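Local coordinates for protein o-succinylbenzoate synthase (PDB 2OZT) that catalyses the dehydration of 2-succinyl-6-hydroxy-2,4-cyclohexadiene-1-carboxylate to 2-succinylbenzoate, a divalent-metal-dependent step on the way to phylloquinone, at residues E12-L18 against D301-S305; R28-L33 against G45-P51; L72-M77 against F91-W95; Y103-W108 against F284-E288. All blocks are in the same frame, centred on the assembly; numbering follows the deposited sequence. Where two conformers were deposited one is given.

Interaction 1: residues E12-L18 against D301-S305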
# COMPACT_ATOMS: atom_id res chain seq x y z
N GLU A 12 4.79 -16.77 6.12
CA GLU A 12 6.20 -16.39 5.99
C GLU A 12 6.66 -15.48 7.14
O GLU A 12 6.11 -14.41 7.36
CB GLU A 12 6.41 -15.70 4.63
CG GLU A 12 7.84 -15.37 4.30
CD GLU A 12 7.98 -14.62 3.00
OE1 GLU A 12 7.20 -14.89 2.04
OE2 GLU A 12 8.89 -13.75 2.95
N PRO A 13 7.65 -15.92 7.93
CA PRO A 13 8.15 -15.02 8.96
C PRO A 13 8.66 -13.68 8.40
O PRO A 13 9.28 -13.63 7.32
CB PRO A 13 9.31 -15.83 9.58
CG PRO A 13 8.88 -17.28 9.35
CD PRO A 13 8.32 -17.24 7.97
N LEU A 14 8.44 -12.61 9.14
CA LEU A 14 8.97 -11.31 8.73
C LEU A 14 10.48 -11.36 8.94
O LEU A 14 10.97 -12.18 9.74
CB LEU A 14 8.33 -10.17 9.53
CG LEU A 14 6.82 -9.94 9.32
CD1 LEU A 14 6.31 -8.76 10.12
CD2 LEU A 14 6.54 -9.68 7.81
N GLN A 15 11.23 -10.51 8.22
CA GLN A 15 12.69 -10.49 8.38
C GLN A 15 13.07 -9.97 9.77
O GLN A 15 14.09 -10.37 10.34
CB GLN A 15 13.34 -9.64 7.28
CG GLN A 15 14.85 -9.54 7.45
CD GLN A 15 15.57 -8.98 6.24
OE1 GLN A 15 16.36 -9.69 5.60
NE2 GLN A 15 15.30 -7.72 5.90
N GLU A 16 12.27 -9.06 10.29
CA GLU A 16 12.32 -8.70 11.69
C GLU A 16 10.93 -8.26 12.10
O GLU A 16 10.11 -7.90 11.24
CB GLU A 16 13.40 -7.62 11.96
CG GLU A 16 13.18 -6.28 11.25
CD GLU A 16 14.34 -5.32 11.48
OE1 GLU A 16 14.53 -4.93 12.64
OE2 GLU A 16 15.03 -4.94 10.51
N PRO A 17 10.63 -8.33 13.41
CA PRO A 17 9.28 -8.05 13.86
C PRO A 17 8.88 -6.61 13.60
O PRO A 17 9.75 -5.72 13.61
CB PRO A 17 9.34 -8.30 15.38
CG PRO A 17 10.80 -8.26 15.72
CD PRO A 17 11.54 -8.72 14.50
N LEU A 18 7.59 -6.38 13.37
CA LEU A 18 7.06 -5.04 13.17
C LEU A 18 6.14 -4.61 14.31
O LEU A 18 5.08 -5.18 14.51
CB LEU A 18 6.29 -4.93 11.85
CG LEU A 18 5.52 -3.63 11.55
CD1 LEU A 18 6.45 -2.44 11.32
CD2 LEU A 18 4.62 -3.84 10.35
N ASP A 301 11.53 -3.41 3.01
CA ASP A 301 12.44 -4.57 3.04
C ASP A 301 12.87 -5.02 4.41
O ASP A 301 13.22 -6.18 4.57
CB ASP A 301 13.71 -4.31 2.24
CG ASP A 301 13.47 -4.38 0.76
OD1 ASP A 301 12.37 -4.77 0.33
OD2 ASP A 301 14.40 -4.03 0.02
N ARG A 302 12.89 -4.12 5.39
CA ARG A 302 13.25 -4.55 6.74
C ARG A 302 12.34 -5.64 7.25
O ARG A 302 12.81 -6.54 7.98
CB ARG A 302 13.21 -3.39 7.73
CG ARG A 302 14.47 -2.58 7.68
CD ARG A 302 14.48 -1.49 8.72
NE ARG A 302 14.45 -2.05 10.07
CZ ARG A 302 14.30 -1.32 11.16
NH1 ARG A 302 14.13 -0.00 11.06
NH2 ARG A 302 14.30 -1.90 12.36
N TRP A 303 11.05 -5.54 6.92
CA TRP A 303 10.04 -6.47 7.43
C TRP A 303 9.75 -7.55 6.44
O TRP A 303 9.69 -8.72 6.80
CB TRP A 303 8.75 -5.75 7.88
CG TRP A 303 9.15 -4.73 8.85
CD1 TRP A 303 9.46 -4.93 10.18
CD2 TRP A 303 9.47 -3.38 8.56
NE1 TRP A 303 9.90 -3.76 10.74
CE2 TRP A 303 9.92 -2.79 9.77
CE3 TRP A 303 9.40 -2.60 7.40
CZ2 TRP A 303 10.28 -1.44 9.84
CZ3 TRP A 303 9.77 -1.26 7.49
CH2 TRP A 303 10.21 -0.70 8.70
N ARG A 304 9.57 -7.18 5.18
CA ARG A 304 9.36 -8.23 4.19
C ARG A 304 10.00 -7.91 2.87
O ARG A 304 9.52 -7.09 2.10
CB ARG A 304 7.88 -8.55 3.99
CG ARG A 304 7.69 -9.71 3.02
CD ARG A 304 6.25 -10.17 2.99
NE ARG A 304 6.13 -11.41 2.21
CZ ARG A 304 4.99 -12.05 1.98
NH1 ARG A 304 3.82 -11.54 2.34
NH2 ARG A 304 4.99 -13.16 1.25
N SER A 305 11.11 -8.59 2.64
CA SER A 305 11.83 -8.46 1.42
C SER A 305 11.15 -9.34 0.38
O SER A 305 10.82 -10.51 0.64
CB SER A 305 13.29 -8.89 1.69
OG SER A 305 13.97 -9.06 0.48
O HOH W 1 8.62 -12.20 0.87
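L18 and R302 clasp the W303 indole between them. L18 CD1 lies over one face, 3.9 Å from the centroid of the five-membered ring and 16° off its normal, a CH-pi contact; CB of R302 backs the opposite face. At the rim, E16 O comes within 3.2 Å of W303 CD1. R302 bends at chi3 (64°) and offers its guanidinium side-on to E16, R302 NE to E16 OE2 at 3.0 Å and NH2 to OE1 at 3.1 Å. Both oxygens lie in the guanidinium plane but are met from above the carboxylate, whose plane is turned 59° away. Replacing E16 by an alanine would probably leave this guanidinium without its two-point anchor and free to swing off W303 CZ2. Here strand 3-20 of the enolase-type N-terminal domain turns a corner, marked by the bond from Q15 N to W303 O (2.8 Å), and carries the L18 side chain to about 7 Å from that of K138, the predicted proton donor. On the strand's other arm, the E12 carboxylate stands nearly perpendicular to the R304 guanidinium. The salt bridge from R304 NH2 to E12 OE1, 2.9 Å, is a weak, bent hydrogen bond; water 1 joins E12 OE2 to R304 NE and S305 O.

Interaction 2: residues R28-L33 against G45-P51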
# COMPACT_ATOMS: atom_id res chain seq x y z
N ARG A 28 3.65 -12.98 7.96
CA ARG A 28 2.55 -12.65 7.03
C ARG A 28 2.09 -13.95 6.40
O ARG A 28 2.92 -14.77 6.06
CB ARG A 28 3.00 -11.70 5.91
CG ARG A 28 2.98 -10.23 6.32
CD ARG A 28 1.56 -9.77 6.30
NE ARG A 28 1.08 -9.29 4.99
CZ ARG A 28 -0.18 -9.42 4.54
NH1 ARG A 28 -0.51 -8.81 3.40
NH2 ARG A 28 -1.07 -10.16 5.20
N SER A 29 0.78 -14.08 6.21
CA SER A 29 0.19 -15.27 5.57
C SER A 29 -0.61 -14.81 4.35
O SER A 29 -1.01 -13.65 4.25
CB SER A 29 -0.72 -16.00 6.54
OG SER A 29 0.06 -16.51 7.62
N GLY A 30 -0.85 -15.75 3.44
CA GLY A 30 -1.67 -15.45 2.24
C GLY A 30 -1.84 -16.69 1.42
O GLY A 30 -1.55 -17.81 1.89
N ILE A 31 -2.31 -16.48 0.20
CA ILE A 31 -2.53 -17.57 -0.75
C ILE A 31 -1.82 -17.25 -2.03
O ILE A 31 -1.88 -16.10 -2.53
CB ILE A 31 -4.00 -17.66 -1.04
CG1 ILE A 31 -4.78 -18.23 0.15
CG2 ILE A 31 -4.27 -18.54 -2.27
CD1 ILE A 31 -6.29 -17.92 0.03
N TYR A 32 -1.13 -18.26 -2.57
CA TYR A 32 -0.65 -18.18 -3.97
C TYR A 32 -1.54 -18.99 -4.89
O TYR A 32 -1.94 -20.10 -4.55
CB TYR A 32 0.77 -18.70 -4.11
CG TYR A 32 1.79 -17.91 -3.33
CD1 TYR A 32 1.82 -16.52 -3.41
CD2 TYR A 32 2.72 -18.54 -2.51
CE1 TYR A 32 2.73 -15.79 -2.70
CE2 TYR A 32 3.67 -17.79 -1.79
CZ TYR A 32 3.67 -16.42 -1.93
OH TYR A 32 4.60 -15.67 -1.21
N LEU A 33 -1.82 -18.41 -6.06
CA LEU A 33 -2.62 -19.06 -7.10
C LEU A 33 -1.70 -19.41 -8.25
O LEU A 33 -0.87 -18.61 -8.64
CB LEU A 33 -3.65 -18.11 -7.69
CG LEU A 33 -4.66 -17.54 -6.68
CD1 LEU A 33 -5.53 -16.47 -7.33
CD2 LEU A 33 -5.53 -18.60 -6.05
N GLY A 45 -0.82 -15.60 -9.07
CA GLY A 45 -1.39 -14.43 -8.37
C GLY A 45 -1.23 -14.69 -6.88
O GLY A 45 -0.91 -15.79 -6.42
N GLU A 46 -1.45 -13.61 -6.14
CA GLU A 46 -1.32 -13.66 -4.68
C GLU A 46 -2.48 -12.93 -4.02
O GLU A 46 -2.80 -11.80 -4.39
CB GLU A 46 0.00 -13.04 -4.28
CG GLU A 46 0.20 -12.92 -2.75
CD GLU A 46 1.59 -12.41 -2.36
OE1 GLU A 46 2.51 -12.24 -3.21
OE2 GLU A 46 1.74 -12.12 -1.12
N ILE A 47 -3.07 -13.58 -3.01
CA ILE A 47 -4.17 -13.02 -2.19
C ILE A 47 -3.65 -12.90 -0.76
O ILE A 47 -3.38 -13.90 -0.09
CB ILE A 47 -5.36 -13.99 -2.16
CG1 ILE A 47 -5.84 -14.28 -3.61
CG2 ILE A 47 -6.51 -13.51 -1.31
CD1 ILE A 47 -6.91 -15.38 -3.72
N ALA A 48 -3.47 -11.66 -0.29
CA ALA A 48 -2.88 -11.44 1.03
C ALA A 48 -3.55 -10.29 1.77
O ALA A 48 -2.91 -9.26 1.99
CB ALA A 48 -1.37 -11.16 0.86
N PRO A 49 -4.79 -10.46 2.23
CA PRO A 49 -5.39 -9.39 3.02
C PRO A 49 -4.55 -9.14 4.29
O PRO A 49 -3.83 -10.05 4.78
CB PRO A 49 -6.76 -9.94 3.38
CG PRO A 49 -6.60 -11.48 3.33
CD PRO A 49 -5.66 -11.64 2.13
N LEU A 50 -4.58 -7.91 4.77
CA LEU A 50 -3.73 -7.53 5.89
C LEU A 50 -4.60 -7.41 7.15
O LEU A 50 -5.55 -6.65 7.15
CB LEU A 50 -3.04 -6.19 5.55
CG LEU A 50 -1.95 -5.65 6.49
CD1 LEU A 50 -0.76 -6.59 6.55
CD2 LEU A 50 -1.49 -4.28 5.99
N PRO A 51 -4.33 -8.25 8.18
CA PRO A 51 -5.15 -8.22 9.40
C PRO A 51 -5.32 -6.80 9.95
O PRO A 51 -4.33 -6.07 10.11
CB PRO A 51 -4.33 -9.09 10.37
CG PRO A 51 -3.71 -10.18 9.45
CD PRO A 51 -3.26 -9.27 8.27
O HOH W 2 -3.57 -12.76 4.46
O HOH W 3 5.02 -13.90 -3.53
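R28 reaches A48 and P49 by folding back on itself: bends at chi2 (-77°) and chi3 (-86°) curl the chain until the guanidinium turns its NH1/NH2 edge to the loop after strand 42-47. R28 NH1 then donates to A48 O at 2.8 Å, and R28 NH2 to P49 O at 2.8 Å. Both oxygens lie close to the guanidinium plane, although each carbonyl is approached from above its own plane. L50 sets CD1 over the centre of one guanidinium face, 3.5 Å from R28 CZ. Further bonds from R28 NE to L274 O and from NH1 to A273 O help to fix the group's rotation and give NE and NH1 further acceptors.

Farther along, Y32 and E46 are an antiparallel non-hydrogen-bonded pair of the two strands, and their side chains run side by side, pointing the same way. The carboxylate stands almost perpendicular to the ring and meets its edge, E46 CD lying 3.6 Å from Y32 CE1. E46 OE2 is bound by Y10 OH and G276 N, and OE1 by A279 N; these backbone amides, at the start of helix 277-290, probably help to stabilise the buried charge. On the other face of the sheet, I47 CD1 packs on L33 CD1 at 4.0 Å.

Paired N-H and C=O bonds join I31 to I47 and L33 to G45, with strand axes at 159°. This is the register of an antiparallel beta hairpin, the outer part of the four-stranded sheet in the enolase-type N-terminal domain; its trailing loop brings the L50 side chain to about 6 Å from that of K245, the predicted proton acceptor.

Interaction 3: residues L72-M77 against F91-W95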
# COMPACT_ATOMS: atom_id res chain seq x y z
N LEU A 72 -11.60 -22.06 -14.37
CA LEU A 72 -11.92 -20.65 -14.28
C LEU A 72 -12.27 -20.04 -15.63
O LEU A 72 -11.66 -20.38 -16.65
CB LEU A 72 -10.74 -19.86 -13.67
CG LEU A 72 -10.34 -20.11 -12.22
CD1 LEU A 72 -9.01 -19.41 -11.95
CD2 LEU A 72 -11.42 -19.63 -11.26
N THR A 73 -13.19 -19.10 -15.59
CA THR A 73 -13.56 -18.26 -16.74
C THR A 73 -13.77 -16.87 -16.16
O THR A 73 -13.96 -16.76 -14.96
CB THR A 73 -14.91 -18.72 -17.35
OG1 THR A 73 -15.94 -18.61 -16.36
CG2 THR A 73 -14.84 -20.16 -17.87
N PRO A 74 -13.78 -15.82 -17.00
CA PRO A 74 -14.14 -14.46 -16.56
C PRO A 74 -15.49 -14.37 -15.84
O PRO A 74 -15.61 -13.65 -14.83
CB PRO A 74 -14.16 -13.66 -17.88
CG PRO A 74 -13.17 -14.39 -18.73
CD PRO A 74 -13.36 -15.84 -18.42
N GLU A 75 -16.49 -15.09 -16.33
CA GLU A 75 -17.79 -15.11 -15.67
C GLU A 75 -17.74 -15.75 -14.27
O GLU A 75 -18.33 -15.23 -13.31
CB GLU A 75 -18.87 -15.74 -16.57
CG GLU A 75 -18.51 -17.08 -17.21
CD GLU A 75 -17.88 -17.01 -18.63
OE1 GLU A 75 -17.01 -16.14 -18.90
OE2 GLU A 75 -18.24 -17.88 -19.47
N ILE A 76 -16.99 -16.85 -14.12
CA ILE A 76 -16.76 -17.43 -12.78
C ILE A 76 -16.03 -16.41 -11.87
O ILE A 76 -16.43 -16.20 -10.70
CB ILE A 76 -16.02 -18.78 -12.87
CG1 ILE A 76 -17.00 -19.86 -13.37
CG2 ILE A 76 -15.38 -19.18 -11.51
CD1 ILE A 76 -16.33 -21.12 -13.83
N MSE A 77 -15.01 -15.75 -12.38
CA MSE A 77 -14.29 -14.77 -11.55
C MSE A 77 -15.13 -13.55 -11.19
O MSE A 77 -14.92 -12.94 -10.14
CB MSE A 77 -12.95 -14.39 -12.17
CG MSE A 77 -11.95 -15.54 -12.08
SE MSE A 77 -10.28 -15.10 -12.89
CE MSE A 77 -10.97 -14.63 -14.67
N PHE A 91 -7.05 -13.10 -8.16
CA PHE A 91 -7.54 -13.81 -9.34
C PHE A 91 -7.37 -12.98 -10.60
O PHE A 91 -6.99 -13.52 -11.62
CB PHE A 91 -8.97 -14.23 -9.14
CG PHE A 91 -9.10 -15.51 -8.34
CD1 PHE A 91 -8.89 -16.75 -8.99
CD2 PHE A 91 -9.32 -15.48 -6.95
CE1 PHE A 91 -9.00 -17.96 -8.28
CE2 PHE A 91 -9.40 -16.66 -6.22
CZ PHE A 91 -9.25 -17.89 -6.90
N ALA A 92 -7.63 -11.69 -10.55
CA ALA A 92 -7.52 -10.86 -11.75
C ALA A 92 -6.10 -10.80 -12.26
O ALA A 92 -5.82 -10.97 -13.46
CB ALA A 92 -8.07 -9.45 -11.48
N THR A 93 -5.14 -10.62 -11.36
CA THR A 93 -3.73 -10.57 -11.74
C THR A 93 -3.20 -11.94 -12.22
O THR A 93 -2.40 -12.01 -13.15
CB THR A 93 -2.84 -9.92 -10.64
OG1 THR A 93 -2.95 -10.67 -9.43
CG2 THR A 93 -3.24 -8.42 -10.36
N ALA A 94 -3.65 -13.01 -11.57
CA ALA A 94 -3.25 -14.33 -12.02
C ALA A 94 -3.75 -14.53 -13.45
O ALA A 94 -2.98 -15.00 -14.29
CB ALA A 94 -3.84 -15.39 -11.08
N TRP A 95 -5.02 -14.25 -13.69
CA TRP A 95 -5.60 -14.48 -15.05
C TRP A 95 -4.80 -13.69 -16.08
O TRP A 95 -4.43 -14.21 -17.14
CB TRP A 95 -7.04 -14.01 -15.07
CG TRP A 95 -7.78 -14.35 -16.35
CD1 TRP A 95 -8.02 -13.51 -17.40
CD2 TRP A 95 -8.42 -15.58 -16.66
NE1 TRP A 95 -8.75 -14.17 -18.37
CE2 TRP A 95 -9.00 -15.45 -17.94
CE3 TRP A 95 -8.55 -16.81 -15.99
CZ2 TRP A 95 -9.71 -16.49 -18.56
CZ3 TRP A 95 -9.26 -17.86 -16.63
CH2 TRP A 95 -9.82 -17.68 -17.90
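A selenomethyl group sits over an indole face: M77, a selenomethionine, places CE above W95, 3.7 Å from the centroid of the five-membered ring and 27° off its normal. The nearest ring atom, W95 CD2, is only 3.4 Å from M77 CE, so the methyl is in close CH-pi contact. The selenium itself stands obliquely to the six-membered ring, 4.8 Å from its centroid, in a Met-aromatic contact. A bend at chi3 (-56°) turns CE toward the indole while leaving M77 SE beside F91, 4.1 Å from F91 CB.

W95 reaches in from helix 85-97, CG anti to its backbone N (chi1 -173°), so that the indole extends toward residues 72-74. Its benzo rim meets these residues in turn. L72 O lies near the ring plane, 3.5 Å from W95 CZ3, and L72 CB packs against the same carbon. P74 CD comes at an oblique angle to within 3.7 Å of W95 CZ2. L72 also serves the other aromatic residue: its CD1 touches the edge of the F91 ring, 3.9 Å from F91 CE1, the two side chains crossing at about a right angle.

The short helix carrying M77 is N-capped by T73, whose OG1 accepts from I76 N at 3.0 Å. It follows strand 71-72, which bonds to L3 at the margin of the antiparallel sheet of the enolase-type N-terminal domain. Helix 85-97 packs on that sheet, with F91 edge-to-face on W5 and touching L33, and W95 resting on L3 and L35, while A92 and T93 reach P252 of helix 252-260.

Interaction 4: residues Y103-W108 against F284-E288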
# COMPACT_ATOMS: atom_id res chain seq x y z
N TYR A 103 7.20 -10.31 -16.53
CA TYR A 103 6.75 -8.97 -16.91
C TYR A 103 7.89 -8.00 -17.02
O TYR A 103 8.88 -8.12 -16.31
CB TYR A 103 5.85 -8.40 -15.80
CG TYR A 103 4.46 -8.94 -15.76
CD1 TYR A 103 3.89 -9.32 -14.53
CD2 TYR A 103 3.67 -9.02 -16.90
CE1 TYR A 103 2.60 -9.76 -14.47
CE2 TYR A 103 2.39 -9.46 -16.86
CZ TYR A 103 1.84 -9.83 -15.64
OH TYR A 103 0.55 -10.24 -15.64
N ARG A 104 7.70 -7.00 -17.90
CA ARG A 104 8.60 -5.86 -18.00
C ARG A 104 8.27 -4.91 -16.87
O ARG A 104 7.12 -4.54 -16.68
CB ARG A 104 8.38 -5.16 -19.36
CG ARG A 104 9.17 -3.87 -19.56
CD ARG A 104 10.66 -4.14 -19.58
NE ARG A 104 11.10 -4.83 -20.79
CZ ARG A 104 12.13 -5.68 -20.85
NH1 ARG A 104 12.83 -5.96 -19.75
NH2 ARG A 104 12.45 -6.25 -22.00
N VAL A 105 9.27 -4.59 -16.06
CA VAL A 105 9.05 -3.68 -14.94
C VAL A 105 10.22 -2.71 -14.89
O VAL A 105 11.20 -2.86 -15.61
CB VAL A 105 8.87 -4.42 -13.57
CG1 VAL A 105 7.67 -5.36 -13.60
CG2 VAL A 105 10.09 -5.16 -13.18
N ARG A 106 10.08 -1.70 -14.06
CA ARG A 106 11.13 -0.71 -13.94
C ARG A 106 11.29 -0.25 -12.49
O ARG A 106 10.35 -0.40 -11.69
CB ARG A 106 10.88 0.47 -14.88
CG ARG A 106 9.97 1.51 -14.33
CD ARG A 106 9.71 2.63 -15.31
NE ARG A 106 8.76 2.23 -16.34
CZ ARG A 106 8.37 3.05 -17.31
NH1 ARG A 106 8.88 4.29 -17.36
NH2 ARG A 106 7.49 2.65 -18.20
N PRO A 107 12.50 0.23 -12.16
CA PRO A 107 12.66 1.00 -10.96
C PRO A 107 11.77 2.22 -11.04
O PRO A 107 11.76 2.96 -12.03
CB PRO A 107 14.15 1.40 -10.99
CG PRO A 107 14.54 1.29 -12.41
CD PRO A 107 13.79 0.09 -12.88
N TRP A 108 10.94 2.36 -10.01
CA TRP A 108 10.32 3.62 -9.66
C TRP A 108 10.95 4.14 -8.38
O TRP A 108 11.45 3.34 -7.57
CB TRP A 108 8.84 3.35 -9.42
CG TRP A 108 8.13 2.83 -10.64
CD1 TRP A 108 7.80 1.53 -10.91
CD2 TRP A 108 7.68 3.61 -11.77
NE1 TRP A 108 7.16 1.46 -12.12
CE2 TRP A 108 7.08 2.71 -12.67
CE3 TRP A 108 7.74 4.96 -12.10
CZ2 TRP A 108 6.50 3.12 -13.88
CZ3 TRP A 108 7.16 5.37 -13.34
CH2 TRP A 108 6.57 4.43 -14.21
N PHE A 284 4.00 -3.83 -9.81
CA PHE A 284 4.94 -3.12 -10.70
C PHE A 284 4.52 -3.24 -12.18
O PHE A 284 4.71 -2.28 -12.94
CB PHE A 284 6.39 -3.53 -10.48
CG PHE A 284 7.04 -2.80 -9.32
CD1 PHE A 284 6.56 -2.95 -8.02
CD2 PHE A 284 8.13 -1.98 -9.54
CE1 PHE A 284 7.16 -2.26 -6.95
CE2 PHE A 284 8.74 -1.32 -8.51
CZ PHE A 284 8.28 -1.44 -7.21
N HIS A 285 3.97 -4.38 -12.61
CA HIS A 285 3.45 -4.47 -13.98
C HIS A 285 2.32 -3.46 -14.18
O HIS A 285 2.24 -2.79 -15.21
CB HIS A 285 2.95 -5.91 -14.20
CG HIS A 285 2.11 -6.09 -15.44
ND1 HIS A 285 2.61 -5.91 -16.71
CD2 HIS A 285 0.80 -6.42 -15.60
CE1 HIS A 285 1.65 -6.11 -17.60
NE2 HIS A 285 0.55 -6.44 -16.95
N LEU A 286 1.38 -3.41 -13.23
CA LEU A 286 0.29 -2.45 -13.35
C LEU A 286 0.80 -0.98 -13.40
O LEU A 286 0.22 -0.14 -14.07
CB LEU A 286 -0.67 -2.61 -12.17
CG LEU A 286 -1.50 -3.92 -12.25
CD1 LEU A 286 -2.08 -4.27 -10.89
CD2 LEU A 286 -2.63 -3.72 -13.27
N LEU A 287 1.87 -0.70 -12.66
CA LEU A 287 2.45 0.64 -12.69
C LEU A 287 2.99 1.04 -14.06
O LEU A 287 3.18 2.23 -14.32
CB LEU A 287 3.55 0.75 -11.64
CG LEU A 287 3.08 0.62 -10.14
CD1 LEU A 287 4.23 0.70 -9.17
CD2 LEU A 287 2.02 1.67 -9.82
N GLU A 288 3.25 0.07 -14.95
CA GLU A 288 3.66 0.44 -16.32
C GLU A 288 2.49 1.15 -17.03
O GLU A 288 2.73 1.96 -17.93
CB GLU A 288 4.08 -0.77 -17.14
CG GLU A 288 5.38 -1.46 -16.69
CD GLU A 288 6.58 -0.60 -16.99
OE1 GLU A 288 6.82 -0.29 -18.19
OE2 GLU A 288 7.28 -0.19 -16.05
O HOH W 4 4.88 -5.19 -17.80
O HOH W 5 7.07 -1.02 -13.53
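F284 lies at the apolar centre, with V105 and W108 packed on it. V105 CG1 touches F284 CB at 3.8 Å, the two side chains crossing at about a right angle. W108 and F284 slide past each other in opposite directions, their ring planes at 54°, and bring W108 CD1 to 3.8 Å from F284 CD2. L287 CB adds a contact to W108 NE1. These residues pin the loop between helix 85-97 and strand 112-114, which leads from the N-terminal domain into the enolase-type barrel, onto helix 277-290, the helix following strand 268-270 of the barrel.

Toward one end, the Y103 and H285 rings stack face to face, centroids 3.6 Å apart and planes at 7°. A serine in place of Y103 has no ring to lay on the imidazole, which would probably lose its cover on that face and be freer to turn about its CB-CG bond. Water 4 lies in the imidazole plane, joining H285 ND1 to R104 O.

At the other end, R106 has CG between its backbone N and carbonyl carbon (chi1 84°), laying CG over a face of W108 and the guanidinium over W108 CH2. R106 grips E288 side-on, R106 NE to E288 OE2 at 2.9 Å and NH2 to OE1 at 3.0 Å. OE2 is met on its syn side, OE1 from above the carboxylate plane. Water 5 donates to E288 OE2 and F284 O and accepts from R106 N and W108 NE1.

Interactions 2 and 3 lie wholly in the N-terminal domain and come in series along the chain; their centres are 16 Å apart, and F91 of helix 85-97 packs on L33 and I47 of the hairpin. Interaction 4 follows, tying the loop after helix 85-97 to helix 277-290, and touches interaction 3 where T93 meets Y103. Interaction 1 encloses the other three in sequence, joining strand 3-20 to a loop near the C-terminal end. It meets interaction 2 through neighbouring strands 3-20 and 23-36, centres 15 Å apart. Interactions 1 and 4 thus tie strand 3-20 and the loop after helix 85-97 to the C-terminal part of the chain, and residues of interactions 1 and 2 approach the predicted catalytic lysines.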